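Local atomic coordinates of SusD homolog (Bacteroides thetaiotaomicron VPI-5482, PDB entry 3IV0), a protein that is a SusD-like outer-membrane protein that probably binds glycans, although its own ligand is not established. Residues A[172-175]-A[176-179]. Numbering follows the deposited sequence.
With EDO (1,2-ethanediol), chain E.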
loop_
_atom_site.group_PDB
_atom_site.type_symbol
_atom_site.label_atom_id
_atom_site.label_comp_id
_atom_site.label_asym_id
_atom_site.label_seq_id
_atom_site.Cartn_x
_atom_site.Cartn_y
_atom_site.Cartn_z
ATOM N N ASP A 172 -11.802 -7.330 -14.113
ATOM C CA ASP A 172 -12.505 -8.109 -13.090
ATOM C C ASP A 172 -13.187 -7.200 -12.069
ATOM O O ASP A 172 -14.226 -7.541 -11.494
ATOM C CB ASP A 172 -11.551 -9.035 -12.345
ATOM C CG ASP A 172 -11.015 -10.188 -13.179
ATOM O OD1 ASP A 172 -11.623 -10.524 -14.188
ATOM O OD2 ASP A 172 -9.996 -10.788 -12.732
ATOM N N LEU A 173 -12.562 -6.068 -11.773
ATOM C CA LEU A 173 -13.067 -5.137 -10.767
ATOM C C LEU A 173 -14.210 -4.223 -11.224
ATOM O O LEU A 173 -15.138 -3.939 -10.473
ATOM C CB LEU A 173 -11.937 -4.266 -10.226
ATOM C CG LEU A 173 -10.829 -5.019 -9.497
ATOM C CD1 LEU A 173 -9.505 -4.171 -9.364
ATOM C CD2 LEU A 173 -11.330 -5.424 -8.143
ATOM N N GLN A 174 -14.163 -3.763 -12.482
ATOM C CA GLN A 174 -15.188 -2.864 -13.000
ATOM C C GLN A 174 -16.638 -3.323 -12.742
ATOM O O GLN A 174 -17.453 -2.519 -12.300
ATOM C CB GLN A 174 -14.952 -2.564 -14.485
ATOM C CG GLN A 174 -15.862 -1.515 -15.067
ATOM C CD GLN A 174 -15.552 -0.164 -14.593
ATOM O OE1 GLN A 174 -14.449 0.348 -14.799
ATOM N NE2 GLN A 174 -16.526 0.471 -13.967
ATOM N N PRO A 175 -16.967 -4.598 -13.024
ATOM C CA PRO A 175 -18.338 -5.058 -12.768
ATOM C C PRO A 175 -18.774 -4.950 -11.315
ATOM O O PRO A 175 -19.953 -4.808 -11.038
ATOM C CB PRO A 175 -18.290 -6.515 -13.194
ATOM C CG PRO A 175 -17.199 -6.593 -14.164
ATOM C CD PRO A 175 -16.160 -5.657 -13.644
ATOM N N LEU A 176 -17.835 -4.991 -10.386
ATOM C CA LEU A 176 -18.195 -4.836 -8.985
ATOM C C LEU A 176 -18.818 -3.472 -8.725
ATOM O O LEU A 176 -19.632 -3.318 -7.814
ATOM C CB LEU A 176 -16.986 -5.081 -8.075
ATOM C CG LEU A 176 -16.199 -6.396 -8.227
ATOM C CD1 LEU A 176 -15.092 -6.504 -7.175
ATOM C CD2 LEU A 176 -17.120 -7.640 -8.193
ATOM N N LEU A 177 -18.429 -2.468 -9.497
ATOM C CA LEU A 177 -19.032 -1.165 -9.409
ATOM C C LEU A 177 -20.305 -1.148 -10.267
ATOM O O LEU A 177 -21.384 -0.791 -9.781
ATOM C CB LEU A 177 -18.056 -0.089 -9.870
ATOM C CG LEU A 177 -16.754 0.075 -9.094
ATOM C CD1 LEU A 177 -16.001 1.258 -9.662
ATOM C CD2 LEU A 177 -16.968 0.159 -7.573
ATOM N N ASP A 178 -20.194 -1.562 -11.532
ATOM C CA ASP A 178 -21.251 -1.333 -12.514
ATOM C C ASP A 178 -22.479 -2.186 -12.250
ATOM O O ASP A 178 -23.602 -1.717 -12.460
ATOM C CB ASP A 178 -20.787 -1.669 -13.930
ATOM C CG ASP A 178 -19.760 -0.719 -14.471
ATOM O OD1 ASP A 178 -19.475 0.331 -13.863
ATOM O OD2 ASP A 178 -19.255 -1.039 -15.572
ATOM N N ASP A 179 -22.274 -3.414 -11.789
ATOM C CA ASP A 179 -23.391 -4.358 -11.543
ATOM C C ASP A 179 -24.078 -4.054 -10.219
ATOM O O ASP A 179 -25.052 -4.722 -9.864
ATOM C CB ASP A 179 -22.916 -5.802 -11.418
ATOM C CG ASP A 179 -22.313 -6.358 -12.671
ATOM O OD1 ASP A 179 -22.397 -5.700 -13.723
ATOM O OD2 ASP A 179 -21.754 -7.481 -12.579
HETATM C C1 EDO E . -15.067 4.130 -13.852
HETATM O O1 EDO E . -15.793 2.943 -13.537
HETATM C C2 EDO E . -13.819 3.786 -14.660
HETATM O O2 EDO E . -13.307 2.548 -14.190
#
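Gln174 reaches forward one turn of the short helix 174-178 to Asp178, and its side chain is worth following outward from the backbone. CB starts off pointing away from the following residues; CG stands anti to the backbone N (chi1 -173°) and passes 3.5 Å from Asp178 OD2. The bend at the next bond (chi2 72°) then swings the amide round, bringing NE2 within 3.0 Å of Asp178 OD1. That hydrogen bond is not straight, and the amide N-H arrives from above the carboxylate plane. Both heteroatoms of the amide also meet a bound 1,2-ethanediol, probably from the crystallisation liquor: NE2 donates to its O1 at 2.6 Å, while OE1 accepts from O2. Asp178 OD1 accepts, so NE2 rather than OE1 is likely to face it; the diol's hydroxyls, able to give or take, fit this flip without proving it. Cut back to an alanine here, the side chain could no longer reach Asp178, whose OD1 would probably lose this donor and whose carboxylate is likely to turn more freely.

The frame underneath is a short helix in the N-terminal half of a SusD-type fold, in a region whose sequence family is related to TPR proteins. Gln174 O takes two backbone bonds, from Asp178 N and, more bent, from Leu177 N; one residue on, Asp179 N donates to Pro175 O at 2.8 Å. Pro175 CB also lies 3.6 Å from Asp179 OD2. Leu176 N is bonded to Leu173 O. The two leucines also meet through methyls, Leu173 CD2 against Leu176 CD1 at 4.0 Å. Leu176 packs on Ala125 and Ile128 of helix 117-142; Leu173 touches that helix at Ser132, and Leu208, Met209 and Ile212 of helix 202-219.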